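Local structure of response regulator receiver protein (Sinorhizobium medicae, 2RDM) at residues 8-13 / 53-58. The protein probably acts as a two-component response regulator, a CheY-like receiver domain that takes up a phosphoryl group on an aspartate to relay a signal. The protein carries 1 engineered substitution. Sequence-based numbering, arbitrary orientation.
Sequences ILLADD and GVVTDI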
ATOM      1  N   ILE A   8      -8.968   1.918 -23.882  1.00 30.69           N
ATOM      2  CA  ILE A   8      -8.782   3.098 -23.070  1.00 29.26           C
ATOM      3  C   ILE A   8      -9.508   4.278 -23.722  1.00 28.12           C
ATOM      4  O   ILE A   8      -9.312   4.553 -24.905  1.00 29.57           O
ATOM      5  CB  ILE A   8      -7.285   3.419 -22.896  1.00 29.06           C
ATOM      6  CG1 ILE A   8      -6.529   2.227 -22.255  1.00 26.37           C
ATOM      7  CG2 ILE A   8      -7.106   4.681 -22.112  1.00 29.80           C
ATOM      8  CD1 ILE A   8      -7.013   1.816 -20.880  1.00 27.93           C
ATOM      9  N   LEU A   9     -10.385   4.928 -22.953  1.00 25.38           N
ATOM     10  CA  LEU A   9     -11.024   6.144 -23.406  1.00 27.52           C
ATOM     11  C   LEU A   9     -10.035   7.234 -23.086  1.00 27.64           C
ATOM     12  O   LEU A   9      -9.679   7.413 -21.922  1.00 30.71           O
ATOM     13  CB  LEU A   9     -12.326   6.382 -22.651  1.00 27.42           C
ATOM     14  CG  LEU A   9     -13.161   7.616 -23.030  1.00 24.46           C
ATOM     15  CD1 LEU A   9     -13.499   7.660 -24.527  1.00 25.24           C
ATOM     16  CD2 LEU A   9     -14.415   7.693 -22.186  1.00 26.45           C
ATOM     17  N   LEU A  10      -9.604   7.955 -24.117  1.00 32.95           N
ATOM     18  CA  LEU A  10      -8.654   9.043 -23.970  1.00 31.56           C
ATOM     19  C   LEU A  10      -9.322  10.355 -24.362  1.00 30.93           C
ATOM     20  O   LEU A  10      -9.779  10.498 -25.496  1.00 32.55           O
ATOM     21  CB  LEU A  10      -7.425   8.784 -24.844  1.00 30.25           C
ATOM     22  CG  LEU A  10      -6.387   9.893 -25.035  1.00 30.38           C
ATOM     23  CD1 LEU A  10      -5.599  10.153 -23.747  1.00 31.71           C
ATOM     24  CD2 LEU A  10      -5.433   9.546 -26.172  1.00 36.73           C
ATOM     25  N   ALA A  11      -9.373  11.304 -23.431  1.00 30.71           N
ATOM     26  CA  ALA A  11     -10.035  12.584 -23.671  1.00 28.09           C
ATOM     27  C   ALA A  11      -9.039  13.726 -23.542  1.00 30.07           C
ATOM     28  O   ALA A  11      -8.615  14.056 -22.432  1.00 31.14           O
ATOM     29  CB  ALA A  11     -11.217  12.781 -22.689  1.00 28.25           C
ATOM     30  N   ASP A  12      -8.648  14.296 -24.678  1.00 30.18           N
ATOM     31  CA  ASP A  12      -7.685  15.402 -24.701  1.00 36.47           C
ATOM     32  C   ASP A  12      -8.013  16.365 -25.832  1.00 40.70           C
ATOM     33  O   ASP A  12      -8.290  15.938 -26.951  1.00 41.23           O
ATOM     34  CB  ASP A  12      -6.224  14.902 -24.814  1.00 37.66           C
ATOM     35  CG  ASP A  12      -5.187  16.011 -24.543  1.00 46.52           C
ATOM     36  OD1 ASP A  12      -5.185  17.062 -25.222  1.00 53.78           O
ATOM     37  OD2 ASP A  12      -4.352  15.837 -23.639  1.00 49.34           O
ATOM     38  N   ASP A  13      -7.940  17.656 -25.501  1.00 50.90           N
ATOM     39  CA  ASP A  13      -8.264  18.796 -26.374  1.00 59.37           C
ATOM     40  C   ASP A  13      -7.405  18.948 -27.623  1.00 64.81           C
ATOM     41  O   ASP A  13      -7.928  19.009 -28.738  1.00 65.95           O
ATOM     42  CB  ASP A  13      -8.128  20.099 -25.575  1.00 63.45           C
ATOM     43  CG  ASP A  13      -9.435  20.842 -25.419  1.00 69.63           C
ATOM     44  OD1 ASP A  13     -10.375  20.596 -26.203  1.00 77.04           O
ATOM     45  OD2 ASP A  13      -9.508  21.700 -24.516  1.00 73.22           O
ATOM     46  N   GLY A  53     -10.589   1.664 -19.080  1.00 28.60           N
ATOM     47  CA  GLY A  53      -9.852   2.636 -18.290  1.00 28.25           C
ATOM     48  C   GLY A  53     -10.037   3.980 -18.936  1.00 24.82           C
ATOM     49  O   GLY A  53     -10.426   4.061 -20.106  1.00 25.77           O
ATOM     50  N   VAL A  54      -9.760   5.039 -18.191  1.00 26.73           N
ATOM     51  CA  VAL A  54     -10.049   6.369 -18.684  1.00 24.00           C
ATOM     52  C   VAL A  54      -8.833   7.254 -18.418  1.00 26.24           C
ATOM     53  O   VAL A  54      -8.368   7.323 -17.288  1.00 27.82           O
ATOM     54  CB  VAL A  54     -11.319   6.972 -18.004  1.00 26.86           C
ATOM     55  CG1 VAL A  54     -11.523   8.425 -18.424  1.00 32.12           C
ATOM     56  CG2 VAL A  54     -12.577   6.134 -18.323  1.00 27.11           C
ATOM     57  N   VAL A  55      -8.317   7.867 -19.476  1.00 24.82           N
ATOM     58  CA  VAL A  55      -7.233   8.851 -19.379  1.00 27.99           C
ATOM     59  C   VAL A  55      -7.782  10.194 -19.857  1.00 28.27           C
ATOM     60  O   VAL A  55      -8.066  10.348 -21.053  1.00 28.49           O
ATOM     61  CB  VAL A  55      -6.016   8.442 -20.240  1.00 28.94           C
ATOM     62  CG1 VAL A  55      -4.926   9.458 -20.116  1.00 25.87           C
ATOM     63  CG2 VAL A  55      -5.448   7.097 -19.803  1.00 22.75           C
ATOM     64  N   THR A  56      -7.901  11.161 -18.944  1.00 30.06           N
ATOM     65  CA  THR A  56      -8.624  12.407 -19.244  1.00 28.89           C
ATOM     66  C   THR A  56      -7.888  13.666 -18.798  1.00 25.75           C
ATOM     67  O   THR A  56      -7.322  13.695 -17.714  1.00 28.40           O
ATOM     68  CB  THR A  56     -10.091  12.401 -18.656  1.00 28.92           C
ATOM     69  OG1 THR A  56     -10.794  13.601 -19.034  1.00 33.50           O
ATOM     70  CG2 THR A  56     -10.110  12.276 -17.119  1.00 27.22           C
ATOM     71  N   ASP A  57      -7.930  14.704 -19.639  1.00 28.00           N
ATOM     72  CA  ASP A  57      -7.559  16.079 -19.225  1.00 32.30           C
ATOM     73  C   ASP A  57      -8.425  16.595 -18.088  1.00 32.94           C
ATOM     74  O   ASP A  57      -9.559  16.173 -17.943  1.00 30.73           O
ATOM     75  CB  ASP A  57      -7.797  17.075 -20.360  1.00 35.35           C
ATOM     76  CG  ASP A  57      -6.853  16.911 -21.507  1.00 45.88           C
ATOM     77  OD1 ASP A  57      -5.997  16.003 -21.472  1.00 46.43           O
ATOM     78  OD2 ASP A  57      -6.989  17.713 -22.460  1.00 46.26           O
ATOM     79  N   ILE A  58      -7.925  17.584 -17.348  1.00 31.34           N
ATOM     80  CA  ILE A  58      -8.742  18.257 -16.340  1.00 34.71           C
ATOM     81  C   ILE A  58      -9.621  19.321 -16.997  1.00 41.27           C
ATOM     82  O   ILE A  58     -10.824  19.382 -16.740  1.00 43.17           O
ATOM     83  CB  ILE A  58      -7.864  18.891 -15.210  1.00 38.31           C
ATOM     84  CG1 ILE A  58      -7.164  17.796 -14.402  1.00 40.05           C
ATOM     85  CG2 ILE A  58      -8.693  19.788 -14.286  1.00 44.52           C
ATOM     86  CD1 ILE A  58      -8.032  16.592 -14.173  1.00 43.22           C
TER
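In the CheY-like receiver fold, two neighbouring parallel strands of the central sheet, 7-11 and 53-57, meet here and carry the acidic site at their C-terminal ends: the Asp12 carboxylate and the Asp13 backbone amide meet Asp57, the predicted phosphorylation site, which is unmodified. The backbone ladder runs through Val55 N to Leu9 O (2.8 Å), Ala11 N to Val55 O (2.9 Å) and Asp57 N to Ala11 O (2.9 Å). On the face turned to helix 15-27, Val55 is wedged between Ile8 and Leu10. Its two methyls divide the work: CG2, anti to the carbonyl carbon, meets Ile8 CG2 at 3.7 Å, while CG1, anti to the backbone N (chi1 -180°), lies 3.8 Å from Leu10 CD1. On the other face Leu9 and Ala11 pack against helix 38-46, and Ala11 CB touches Thr56 OG1. Past the ladder, the carboxylates of Asp12 and Asp57 stand nearly perpendicular, their planes 81° apart, with Asp12 OD2 only 2.7 Å from Asp57 OD1; the other Asp12 oxygen, OD1, accepts the N-H of Glu14. Asp13 N donates to Asp57 OD2 over 3.2 Å. An alanine in place of Asp57 would remove the predicted phosphoryl acceptor and would probably leave the amide of Asp13 without its carboxylate partner. In that bond the donor approaches from above the carboxylate plane, 38° out of it.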